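Local coordinates for protein endonuclease and methylase LlaGI (Lactococcus lactis, PDB 5FFJ) that acts as a Type ISP restriction-modification enzyme, joining sequence-specific DNA recognition and probable adenine methylation to a helicase-like ATPase and, in the full-length protein, a nuclease, at residues Y1040-L1046 with P1262-L1266; S1052-V1056 with D1229-S1233; T705-D711 with T745-R749; I851-Y857 with V916-N922. All coordinates share one frame; numbering follows the deposited sequence.

In the fold
The four contacts form two neighbourhoods. Contacts 3 and 4 belong to the methyltransferase fold: contact 3's helices pack on contact 4's parallel strands, F746 resting on I852 and G853. Contact 4 is wholly buried and reaches the DNA; contact 3 is partly buried, apolar within and closed by a salt bridge. Contacts 1 and 2 lie at least 40 Å from these, centre to centre, but 14 Å from each other, mostly buried locally although about 45 and 47 Å from the chain's centre. P1045 and L1046 meet I1053 and F1054 through probable backbone hydrogen bonds. Contact 1 relies on tyrosines, prolines and an arginine, contact 2 on one asparagine amide beside an apolar cluster.

Contact 1 of 4, residues Y1040-L1046 with P1262-L1266; sequences YLNYRPL and PRIPL
P1265 rides over the face of the Y1043 ring, its CB 3.5 Å from the ring centroid, in a CH-pi contact. Its CG sits over the same ring, 3.6 Å from Y1043 CD2, while the tyrosine hydroxyl extends past the proline to a hydrogen bond with Y1253. A second tyrosine is used differently. In Y1040 the ring is carried anti to the backbone N (chi1 -177°), which swings it across to the aliphatic stem of R1263, the two meeting at a slant, with Y1040 CE2 3.5 Å from R1263 CG. Its OH accepts the backbone N-H of R1263 at 2.6 Å and an angle of 165°, and is also bonded to the hydroxyl of Y1249. R1263 bends about its CG-CD bond, and its guanidinium plane stands 73° from the Y1040 ring. P1045 CB covers one face of the guanidinium, 3.7 Å from R1263 NH2, and NH2 forms a salt bridge with E1049. The carbonyl of Y1043 faces the guanidinium edge. Between the main chains, I1264 N bonds to R1044 O at 3.1 Å. L1046 CD1 meets I1264 CD1 at 3.9 Å. The whole is a very short, weakly bonded antiparallel strand pair, 1044-1045 with 1263-1264, which ties distant parts of the chain together beside helices 1247-1252 and 1254-1259 of the specificity region.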
# COMPACT_ATOMS: atom_id res chain seq x y z
N TYR A 1040 -8.22 -23.66 -37.63
CA TYR A 1040 -7.21 -22.60 -37.72
C TYR A 1040 -5.80 -23.18 -37.78
O TYR A 1040 -4.88 -22.55 -38.30
CB TYR A 1040 -7.36 -21.65 -36.53
CG TYR A 1040 -6.42 -20.47 -36.52
CD1 TYR A 1040 -6.67 -19.35 -37.30
CD2 TYR A 1040 -5.30 -20.46 -35.70
CE1 TYR A 1040 -5.83 -18.26 -37.28
CE2 TYR A 1040 -4.45 -19.37 -35.67
CZ TYR A 1040 -4.71 -18.28 -36.46
OH TYR A 1040 -3.87 -17.19 -36.43
N LEU A 1041 -5.64 -24.39 -37.25
CA LEU A 1041 -4.35 -25.06 -37.21
C LEU A 1041 -3.86 -25.46 -38.60
O LEU A 1041 -2.66 -25.64 -38.82
CB LEU A 1041 -4.43 -26.30 -36.32
CG LEU A 1041 -4.87 -26.03 -34.88
CD1 LEU A 1041 -5.20 -27.33 -34.16
CD2 LEU A 1041 -3.80 -25.27 -34.12
N ASN A 1042 -4.79 -25.59 -39.55
CA ASN A 1042 -4.43 -25.94 -40.92
C ASN A 1042 -3.66 -24.81 -41.60
O ASN A 1042 -2.98 -25.02 -42.60
CB ASN A 1042 -5.68 -26.26 -41.74
CG ASN A 1042 -6.36 -27.54 -41.30
OD1 ASN A 1042 -6.24 -27.96 -40.14
ND2 ASN A 1042 -7.07 -28.18 -42.22
N TYR A 1043 -3.77 -23.61 -41.04
CA TYR A 1043 -3.11 -22.44 -41.61
C TYR A 1043 -1.62 -22.45 -41.32
O TYR A 1043 -1.17 -22.90 -40.27
CB TYR A 1043 -3.76 -21.16 -41.07
CG TYR A 1043 -5.24 -21.05 -41.38
CD1 TYR A 1043 -5.81 -21.80 -42.41
CD2 TYR A 1043 -6.06 -20.21 -40.65
CE1 TYR A 1043 -7.16 -21.70 -42.70
CE2 TYR A 1043 -7.42 -20.11 -40.94
CZ TYR A 1043 -7.95 -20.85 -41.97
OH TYR A 1043 -9.29 -20.76 -42.26
N ARG A 1044 -0.85 -21.97 -42.29
CA ARG A 1044 0.61 -22.02 -42.23
C ARG A 1044 1.15 -21.33 -40.98
O ARG A 1044 0.82 -20.18 -40.72
CB ARG A 1044 1.20 -21.37 -43.49
CG ARG A 1044 2.72 -21.40 -43.56
CD ARG A 1044 3.18 -21.35 -45.00
NE ARG A 1044 4.59 -20.97 -45.12
CZ ARG A 1044 5.19 -20.68 -46.27
NH1 ARG A 1044 4.50 -20.73 -47.41
NH2 ARG A 1044 6.47 -20.35 -46.29
N PRO A 1045 1.99 -22.04 -40.20
CA PRO A 1045 2.54 -21.43 -38.99
C PRO A 1045 3.46 -20.26 -39.31
O PRO A 1045 4.05 -20.22 -40.39
CB PRO A 1045 3.31 -22.57 -38.33
CG PRO A 1045 3.67 -23.47 -39.46
CD PRO A 1045 2.52 -23.40 -40.42
N LEU A 1046 3.58 -19.33 -38.38
CA LEU A 1046 4.35 -18.11 -38.62
C LEU A 1046 5.82 -18.33 -38.28
O LEU A 1046 6.70 -17.77 -38.92
CB LEU A 1046 3.76 -16.96 -37.80
CG LEU A 1046 4.01 -15.52 -38.24
CD1 LEU A 1046 3.75 -15.32 -39.73
CD2 LEU A 1046 3.11 -14.60 -37.42
N PRO A 1262 0.05 -15.91 -34.34
CA PRO A 1262 -0.84 -16.02 -35.50
C PRO A 1262 -0.46 -17.12 -36.50
O PRO A 1262 0.70 -17.51 -36.58
CB PRO A 1262 -0.72 -14.65 -36.17
CG PRO A 1262 -0.32 -13.73 -35.08
CD PRO A 1262 0.55 -14.53 -34.17
N ARG A 1263 -1.46 -17.59 -37.24
CA ARG A 1263 -1.25 -18.51 -38.35
C ARG A 1263 -1.88 -17.91 -39.59
O ARG A 1263 -3.06 -17.56 -39.59
CB ARG A 1263 -1.86 -19.88 -38.05
CG ARG A 1263 -1.37 -20.52 -36.76
CD ARG A 1263 -1.86 -21.95 -36.61
NE ARG A 1263 -0.79 -22.85 -36.17
CZ ARG A 1263 -0.18 -23.75 -36.94
NH1 ARG A 1263 -0.53 -23.92 -38.21
NH2 ARG A 1263 0.78 -24.50 -36.43
N ILE A 1264 -1.09 -17.79 -40.65
CA ILE A 1264 -1.54 -17.15 -41.88
C ILE A 1264 -2.10 -18.19 -42.87
O ILE A 1264 -1.40 -19.15 -43.21
CB ILE A 1264 -0.39 -16.37 -42.55
CG1 ILE A 1264 -0.26 -14.98 -41.92
CG2 ILE A 1264 -0.62 -16.21 -44.05
CD1 ILE A 1264 -0.10 -14.98 -40.42
N PRO A 1265 -3.34 -17.99 -43.34
CA PRO A 1265 -3.86 -18.88 -44.38
C PRO A 1265 -3.46 -18.44 -45.78
O PRO A 1265 -2.93 -17.35 -45.95
CB PRO A 1265 -5.38 -18.78 -44.21
CG PRO A 1265 -5.63 -17.66 -43.22
CD PRO A 1265 -4.33 -16.96 -42.97
N LEU A 1266 -3.70 -19.31 -46.77
CA LEU A 1266 -3.47 -18.98 -48.17
C LEU A 1266 -4.80 -18.50 -48.78
O LEU A 1266 -5.75 -19.27 -48.88
CB LEU A 1266 -2.93 -20.20 -48.92
CG LEU A 1266 -2.18 -19.95 -50.24
CD1 LEU A 1266 -2.82 -18.86 -51.07
CD2 LEU A 1266 -0.71 -19.60 -49.99

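Contact 2 of 4, residues S1052-V1056 with D1229-S1233; sequences SIFSV and DNIVS
N1230 ND2 is gripped by two carbonyls, giving one hydrogen bond to V1056 O, at 2.7 Å, and another to P1214 O. The contact joins two loops of the C-terminal specificity domain, one leading to strand 1058-1059 and the other to helix 1234-1243, whose N-cap is S1233. It illustrates how an asparagine side chain can stand in for a peptide group. V1056 O receives ND2 on a lone pair in its carbonyl plane, and V1056 N gives a weak bond of 2.9 Å to N1230 OD1, which also faces the hydroxyl of S1055. With CG anti to the backbone N (chi1 -169°), the N1230 amide reaches the facing loop and spans both polar backbone atoms of V1056. The main chain of N1230 adds a further bond, S1055 N to N1230 O at 3.2 Å. Next to this polar patch, the F1054 ring is met on a face by I1231 CD1, 3.9 Å from the ring centroid in a CH-pi contact, and at an edge by N1230 ND2. I1053 CG2 comes alongside the same isoleucine, the two side chains pointing the same way. A serine in place of F1054 would probably leave I1231 CD1 without its aromatic partner and open a gap beside the asparagine amide. Within the first loop, S1052 OG bonds to F1054 O at 2.7 Å, approaching from 41° out of the carbonyl plane.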
# COMPACT_ATOMS: atom_id res chain seq x y z
N SER A 1052 7.40 -22.96 -41.77
CA SER A 1052 6.88 -21.71 -41.25
C SER A 1052 7.34 -20.56 -42.15
O SER A 1052 8.31 -20.70 -42.89
CB SER A 1052 7.34 -21.48 -39.81
OG SER A 1052 8.73 -21.18 -39.76
N ILE A 1053 6.64 -19.44 -42.07
CA ILE A 1053 6.94 -18.30 -42.93
C ILE A 1053 8.23 -17.61 -42.47
O ILE A 1053 9.11 -17.34 -43.29
CB ILE A 1053 5.77 -17.29 -42.95
CG1 ILE A 1053 4.50 -17.99 -43.45
CG2 ILE A 1053 6.11 -16.10 -43.83
CD1 ILE A 1053 3.28 -17.10 -43.53
N PHE A 1054 8.33 -17.33 -41.18
CA PHE A 1054 9.55 -16.78 -40.59
C PHE A 1054 10.35 -17.90 -39.92
O PHE A 1054 9.78 -18.79 -39.30
CB PHE A 1054 9.24 -15.68 -39.58
CG PHE A 1054 8.67 -14.43 -40.18
CD1 PHE A 1054 9.52 -13.42 -40.61
CD2 PHE A 1054 7.31 -14.25 -40.31
CE1 PHE A 1054 9.01 -12.26 -41.17
CE2 PHE A 1054 6.79 -13.10 -40.86
CZ PHE A 1054 7.64 -12.10 -41.29
N SER A 1055 11.67 -17.84 -40.05
CA SER A 1055 12.54 -18.83 -39.43
C SER A 1055 12.74 -18.51 -37.95
O SER A 1055 12.89 -19.40 -37.12
CB SER A 1055 13.89 -18.90 -40.14
OG SER A 1055 14.58 -17.66 -40.04
N VAL A 1056 12.75 -17.21 -37.64
CA VAL A 1056 12.97 -16.75 -36.28
C VAL A 1056 12.03 -15.60 -35.92
O VAL A 1056 11.88 -14.65 -36.69
CB VAL A 1056 14.42 -16.28 -36.07
CG1 VAL A 1056 14.59 -15.57 -34.73
CG2 VAL A 1056 15.37 -17.47 -36.17
N ASP A 1229 18.24 -13.42 -44.79
CA ASP A 1229 16.80 -13.34 -44.99
C ASP A 1229 16.08 -14.22 -43.98
O ASP A 1229 16.25 -15.44 -43.99
CB ASP A 1229 16.42 -13.75 -46.41
CG ASP A 1229 16.83 -12.72 -47.45
OD1 ASP A 1229 17.14 -11.57 -47.08
OD2 ASP A 1229 16.85 -13.07 -48.65
N ASN A 1230 15.28 -13.61 -43.11
CA ASN A 1230 14.49 -14.35 -42.14
C ASN A 1230 13.17 -14.82 -42.75
O ASN A 1230 12.38 -15.51 -42.10
CB ASN A 1230 14.21 -13.50 -40.90
CG ASN A 1230 13.63 -14.32 -39.75
OD1 ASN A 1230 14.12 -15.40 -39.44
ND2 ASN A 1230 12.57 -13.80 -39.13
N ILE A 1231 12.93 -14.45 -44.01
CA ILE A 1231 11.71 -14.82 -44.72
C ILE A 1231 12.02 -14.85 -46.21
O ILE A 1231 12.95 -14.18 -46.66
CB ILE A 1231 10.56 -13.83 -44.41
CG1 ILE A 1231 9.26 -14.28 -45.09
CG2 ILE A 1231 10.93 -12.42 -44.85
CD1 ILE A 1231 8.04 -13.52 -44.62
N VAL A 1232 11.26 -15.64 -46.96
CA VAL A 1232 11.53 -15.84 -48.39
C VAL A 1232 11.72 -14.53 -49.15
O VAL A 1232 12.80 -14.26 -49.67
CB VAL A 1232 10.40 -16.64 -49.06
CG1 VAL A 1232 10.68 -16.80 -50.56
CG2 VAL A 1232 10.24 -18.00 -48.41
N SER A 1233 10.65 -13.74 -49.23
CA SER A 1233 10.64 -12.54 -50.07
C SER A 1233 9.93 -11.36 -49.41
O SER A 1233 9.21 -11.53 -48.42
CB SER A 1233 9.96 -12.86 -51.40
OG SER A 1233 8.65 -13.35 -51.19

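Contact 3 of 4, residues T705-D711 with T745-R749; sequences TPIEVVD and TFIVR
T745 starts the second helix by pressing its methyl, CG2, against V710 CG2 at 3.6 Å, while its hydroxyl turns to T743. The next residue, F746, offers a ring face to both methyls of V710: CG2 makes a CH-pi contact 3.9 Å from the ring centroid, and CG1 comes to 3.6 Å from F746 CD1. T705 CG2 reaches the far end of the ring, 4.0 Å from F746 CZ. One turn on, R749 curls back through successive bends (chi2 -58°) and takes D711 side-on with two nitrogens. R749 NE bonds to D711 OD1 at 2.8 Å and NH2 to D711 OD2 at 2.7 Å. Both oxygens use their syn lone pairs, and carboxylate and guanidinium lie nearly coplanar, 22° apart. I707 CG2 covers a guanidinium face, 3.8 Å from R749 NE. A leucine in place of R749 would probably leave the D711 carboxylate without its countercharge and I707 without the flat group beneath it. Helices 707-725 and 745-760, whose short segments cross at -70°, both flank the I852 side of the methyltransferase sheet. The paired bonds fix the rotation of both charged groups, and their charges probably offset each other beside an otherwise apolar interface.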
# COMPACT_ATOMS: atom_id res chain seq x y z
N THR A 705 -13.74 -7.39 2.99
CA THR A 705 -14.51 -8.16 2.02
C THR A 705 -15.98 -7.76 2.05
O THR A 705 -16.60 -7.77 3.11
CB THR A 705 -14.40 -9.67 2.30
OG1 THR A 705 -13.02 -10.03 2.49
CG2 THR A 705 -14.98 -10.47 1.14
N PRO A 706 -16.55 -7.40 0.87
CA PRO A 706 -17.98 -7.07 0.78
C PRO A 706 -18.90 -8.14 1.37
O PRO A 706 -18.74 -9.33 1.07
CB PRO A 706 -18.20 -6.93 -0.73
CG PRO A 706 -16.89 -6.48 -1.25
CD PRO A 706 -15.85 -7.15 -0.40
N ILE A 707 -19.85 -7.71 2.19
CA ILE A 707 -20.79 -8.62 2.84
C ILE A 707 -21.66 -9.37 1.83
O ILE A 707 -22.02 -10.52 2.05
CB ILE A 707 -21.70 -7.84 3.82
CG1 ILE A 707 -20.89 -7.40 5.05
CG2 ILE A 707 -22.89 -8.69 4.27
CD1 ILE A 707 -21.36 -6.10 5.66
N GLU A 708 -22.01 -8.70 0.73
CA GLU A 708 -22.83 -9.32 -0.30
C GLU A 708 -22.10 -10.50 -0.93
O GLU A 708 -22.72 -11.44 -1.43
CB GLU A 708 -23.22 -8.31 -1.38
CG GLU A 708 -23.96 -7.08 -0.87
CD GLU A 708 -23.03 -5.98 -0.38
OE1 GLU A 708 -21.86 -6.29 -0.06
OE2 GLU A 708 -23.47 -4.81 -0.33
N VAL A 709 -20.77 -10.45 -0.91
CA VAL A 709 -19.94 -11.52 -1.45
C VAL A 709 -19.83 -12.67 -0.45
O VAL A 709 -20.05 -13.83 -0.80
CB VAL A 709 -18.52 -11.00 -1.79
CG1 VAL A 709 -17.57 -12.16 -2.11
CG2 VAL A 709 -18.58 -10.02 -2.95
N VAL A 710 -19.47 -12.32 0.78
CA VAL A 710 -19.28 -13.30 1.85
C VAL A 710 -20.54 -14.14 2.04
O VAL A 710 -20.48 -15.36 2.11
CB VAL A 710 -18.91 -12.60 3.18
CG1 VAL A 710 -18.79 -13.61 4.32
CG2 VAL A 710 -17.60 -11.83 3.03
N ASP A 711 -21.69 -13.47 2.11
CA ASP A 711 -22.97 -14.14 2.28
C ASP A 711 -23.27 -15.07 1.11
O ASP A 711 -23.87 -16.13 1.29
CB ASP A 711 -24.10 -13.12 2.42
CG ASP A 711 -24.24 -12.58 3.84
OD1 ASP A 711 -23.25 -12.65 4.60
OD2 ASP A 711 -25.33 -12.09 4.18
N THR A 745 -14.85 -12.17 9.21
CA THR A 745 -16.07 -11.86 8.45
C THR A 745 -16.76 -13.12 7.94
O THR A 745 -17.99 -13.19 7.93
CB THR A 745 -15.77 -10.93 7.23
OG1 THR A 745 -15.29 -9.66 7.69
CG2 THR A 745 -17.03 -10.71 6.37
N PHE A 746 -15.97 -14.10 7.52
CA PHE A 746 -16.51 -15.34 6.96
C PHE A 746 -17.02 -16.29 8.04
O PHE A 746 -17.55 -17.36 7.73
CB PHE A 746 -15.45 -16.03 6.10
CG PHE A 746 -15.28 -15.41 4.75
CD1 PHE A 746 -16.04 -15.86 3.68
CD2 PHE A 746 -14.36 -14.40 4.53
CE1 PHE A 746 -15.89 -15.30 2.42
CE2 PHE A 746 -14.20 -13.84 3.28
CZ PHE A 746 -14.97 -14.29 2.22
N ILE A 747 -16.85 -15.90 9.30
CA ILE A 747 -17.46 -16.61 10.42
C ILE A 747 -18.64 -15.82 10.95
O ILE A 747 -19.73 -16.36 11.15
CB ILE A 747 -16.45 -16.86 11.57
CG1 ILE A 747 -15.37 -17.83 11.11
CG2 ILE A 747 -17.18 -17.40 12.82
CD1 ILE A 747 -14.35 -18.19 12.17
N VAL A 748 -18.41 -14.53 11.18
CA VAL A 748 -19.44 -13.61 11.64
C VAL A 748 -20.71 -13.76 10.82
O VAL A 748 -21.81 -13.81 11.37
CB VAL A 748 -18.95 -12.15 11.57
CG1 VAL A 748 -20.11 -11.17 11.76
CG2 VAL A 748 -17.86 -11.91 12.60
N ARG A 749 -20.55 -13.83 9.50
CA ARG A 749 -21.69 -13.96 8.60
C ARG A 749 -22.18 -15.40 8.50
O ARG A 749 -23.29 -15.65 8.04
CB ARG A 749 -21.31 -13.44 7.21
CG ARG A 749 -20.90 -11.97 7.19
CD ARG A 749 -22.00 -11.06 7.72
NE ARG A 749 -23.27 -11.26 7.02
CZ ARG A 749 -24.39 -10.62 7.31
NH1 ARG A 749 -24.42 -9.73 8.29
NH2 ARG A 749 -25.50 -10.86 6.62

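Contact 4 of 4, residues I851-Y857 with V916-N922; sequences IIGNPPY and VIGFVSN. With nucleotides of chain B.
The NPPY motif of adenine-N6 methyltransferases, N854 to Y857, runs off the end of strand 850-853 and folds against strand 915-922, forming a wall of the pocket holding DA11 of chain B. The Y857 ring lies between the base and the backbone of N922: DA11 C6 is 3.7 Å above the plane over the centre of one face, and N922 N is over the opposite face. Y857 OH bonds to V920 O at 2.9 Å, coming from 55° out of the carbonyl plane, which helps fix the ring's tilt. The backbone lies against the base edge, Y857 N 3.0 Å from DA11 N7 and P855 O 3.0 Å from DA11 N6, consistent with recognition of the adenine. Behind the pocket, the F919 ring is sandwiched by I917 CG2 on one face and P855 CD on the other, the proline carbon making a CH-pi contact 3.7 Å from the centroid. The strands run parallel, with G918 N bonded to I851 O at 2.9 Å and G853 N to G918 O at 3.2 Å. A loop leaving a central parallel strand to stack its aromatic residue on an adenine, consistent with base flipping, characterises the catalytic site of Rossmann-like amino-methyltransferases.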
# COMPACT_ATOMS: atom_id res chain seq x y z
N ILE A 851 -13.89 -25.56 3.21
CA ILE A 851 -12.92 -24.49 3.37
C ILE A 851 -13.49 -23.23 2.72
O ILE A 851 -13.97 -23.27 1.59
CB ILE A 851 -11.55 -24.85 2.76
CG1 ILE A 851 -11.05 -26.16 3.38
CG2 ILE A 851 -10.54 -23.72 3.00
CD1 ILE A 851 -9.67 -26.59 2.93
N ILE A 852 -13.44 -22.12 3.46
CA ILE A 852 -14.18 -20.92 3.11
C ILE A 852 -13.33 -19.67 3.37
O ILE A 852 -12.53 -19.65 4.30
CB ILE A 852 -15.51 -20.85 3.92
CG1 ILE A 852 -16.66 -21.42 3.09
CG2 ILE A 852 -15.83 -19.42 4.38
CD1 ILE A 852 -17.95 -21.62 3.87
N GLY A 853 -13.51 -18.64 2.55
CA GLY A 853 -12.90 -17.35 2.83
C GLY A 853 -12.41 -16.55 1.64
O GLY A 853 -12.78 -16.80 0.49
N ASN A 854 -11.57 -15.57 1.95
CA ASN A 854 -10.95 -14.70 0.96
C ASN A 854 -9.43 -14.87 1.03
O ASN A 854 -8.77 -14.15 1.77
CB ASN A 854 -11.35 -13.24 1.20
CG ASN A 854 -10.89 -12.32 0.09
OD1 ASN A 854 -10.03 -12.67 -0.73
ND2 ASN A 854 -11.46 -11.12 0.05
N PRO A 855 -8.89 -15.82 0.26
CA PRO A 855 -7.44 -16.06 0.32
C PRO A 855 -6.64 -14.86 -0.19
O PRO A 855 -7.17 -14.07 -0.96
CB PRO A 855 -7.24 -17.28 -0.58
CG PRO A 855 -8.40 -17.26 -1.51
CD PRO A 855 -9.54 -16.71 -0.72
N PRO A 856 -5.38 -14.73 0.26
CA PRO A 856 -4.55 -13.59 -0.14
C PRO A 856 -4.19 -13.60 -1.62
O PRO A 856 -4.04 -14.68 -2.21
CB PRO A 856 -3.30 -13.75 0.73
CG PRO A 856 -3.24 -15.20 1.05
CD PRO A 856 -4.67 -15.65 1.15
N TYR A 857 -4.06 -12.41 -2.22
CA TYR A 857 -3.59 -12.28 -3.60
C TYR A 857 -2.21 -11.64 -3.62
O TYR A 857 -2.05 -10.49 -3.20
CB TYR A 857 -4.54 -11.44 -4.46
CG TYR A 857 -6.02 -11.67 -4.30
CD1 TYR A 857 -6.52 -12.85 -3.76
CD2 TYR A 857 -6.93 -10.71 -4.70
CE1 TYR A 857 -7.88 -13.05 -3.61
CE2 TYR A 857 -8.29 -10.90 -4.56
CZ TYR A 857 -8.76 -12.07 -4.02
OH TYR A 857 -10.12 -12.25 -3.88
N VAL A 916 -16.15 -29.47 0.20
CA VAL A 916 -16.41 -28.32 -0.65
C VAL A 916 -15.42 -27.19 -0.37
O VAL A 916 -14.87 -27.11 0.73
CB VAL A 916 -17.85 -27.80 -0.44
CG1 VAL A 916 -18.03 -27.29 0.98
CG2 VAL A 916 -18.20 -26.72 -1.45
N ILE A 917 -15.20 -26.33 -1.36
CA ILE A 917 -14.47 -25.09 -1.15
C ILE A 917 -15.33 -23.93 -1.64
O ILE A 917 -16.17 -24.10 -2.53
CB ILE A 917 -13.11 -25.08 -1.88
CG1 ILE A 917 -12.38 -26.41 -1.64
CG2 ILE A 917 -12.27 -23.88 -1.41
CD1 ILE A 917 -10.94 -26.42 -2.12
N GLY A 918 -15.14 -22.76 -1.05
CA GLY A 918 -15.82 -21.55 -1.48
C GLY A 918 -14.94 -20.33 -1.25
O GLY A 918 -14.67 -19.95 -0.10
N PHE A 919 -14.50 -19.72 -2.35
CA PHE A 919 -13.55 -18.61 -2.30
C PHE A 919 -13.99 -17.42 -3.15
O PHE A 919 -14.69 -17.58 -4.15
CB PHE A 919 -12.17 -19.07 -2.78
CG PHE A 919 -11.31 -19.72 -1.73
CD1 PHE A 919 -11.60 -19.62 -0.38
CD2 PHE A 919 -10.19 -20.44 -2.11
CE1 PHE A 919 -10.79 -20.22 0.57
CE2 PHE A 919 -9.38 -21.05 -1.17
CZ PHE A 919 -9.68 -20.94 0.17
N VAL A 920 -13.56 -16.23 -2.73
CA VAL A 920 -13.50 -15.08 -3.61
C VAL A 920 -12.02 -14.88 -3.91
O VAL A 920 -11.20 -14.75 -2.99
CB VAL A 920 -14.13 -13.80 -2.99
CG1 VAL A 920 -13.51 -13.47 -1.64
CG2 VAL A 920 -13.99 -12.63 -3.95
N SER A 921 -11.66 -14.87 -5.19
CA SER A 921 -10.26 -14.89 -5.58
C SER A 921 -9.99 -14.11 -6.86
O SER A 921 -10.92 -13.63 -7.51
CB SER A 921 -9.80 -16.34 -5.78
OG SER A 921 -10.62 -17.00 -6.72
N ASN A 922 -8.71 -13.98 -7.19
CA ASN A 922 -8.32 -13.50 -8.50
C ASN A 922 -8.86 -14.45 -9.55
O ASN A 922 -8.60 -15.66 -9.50
CB ASN A 922 -6.79 -13.38 -8.59
CG ASN A 922 -6.33 -12.67 -9.85
OD1 ASN A 922 -7.06 -12.58 -10.84
ND2 ASN A 922 -5.11 -12.16 -9.82
P DA B 11 -0.73 -8.45 -7.17
OP1 DA B 11 0.19 -7.79 -6.23
OP2 DA B 11 -0.93 -9.92 -7.10
O5' DA B 11 -2.16 -7.74 -7.05
C5' DA B 11 -3.08 -8.14 -6.04
C4' DA B 11 -4.04 -7.02 -5.71
O4' DA B 11 -5.14 -7.53 -4.90
C3' DA B 11 -3.45 -5.89 -4.88
O3' DA B 11 -4.16 -4.66 -5.10
C2' DA B 11 -3.64 -6.43 -3.47
C1' DA B 11 -5.04 -7.02 -3.58
N9 DA B 11 -5.34 -8.10 -2.65
C8 DA B 11 -4.46 -8.91 -1.99
N7 DA B 11 -5.04 -9.81 -1.22
C5 DA B 11 -6.39 -9.58 -1.41
C6 DA B 11 -7.54 -10.20 -0.88
N6 DA B 11 -7.50 -11.22 -0.02
N1 DA B 11 -8.74 -9.73 -1.27
C2 DA B 11 -8.79 -8.70 -2.13
N3 DA B 11 -7.78 -8.04 -2.69
C4 DA B 11 -6.60 -8.54 -2.28
P DC B 10 -3.09 -11.60 -12.70
OP1 DC B 10 -3.72 -12.71 -11.94
OP2 DC B 10 -3.84 -10.98 -13.82
O5' DC B 10 -2.65 -10.43 -11.69
C5' DC B 10 -1.89 -10.76 -10.54
C4' DC B 10 -0.72 -9.79 -10.36
O4' DC B 10 -0.10 -9.52 -11.65
C3' DC B 10 -1.10 -8.43 -9.77
O3' DC B 10 -0.26 -8.11 -8.66
C2' DC B 10 -0.92 -7.46 -10.94
C1' DC B 10 0.16 -8.14 -11.76
N1 DC B 10 0.15 -7.74 -13.21
C2 DC B 10 1.17 -6.93 -13.73
O2 DC B 10 2.08 -6.54 -12.99
N3 DC B 10 1.12 -6.59 -15.05
C4 DC B 10 0.12 -7.03 -15.81
N4 DC B 10 0.11 -6.67 -17.10
C5 DC B 10 -0.92 -7.85 -15.29
C6 DC B 10 -0.87 -8.18 -14.00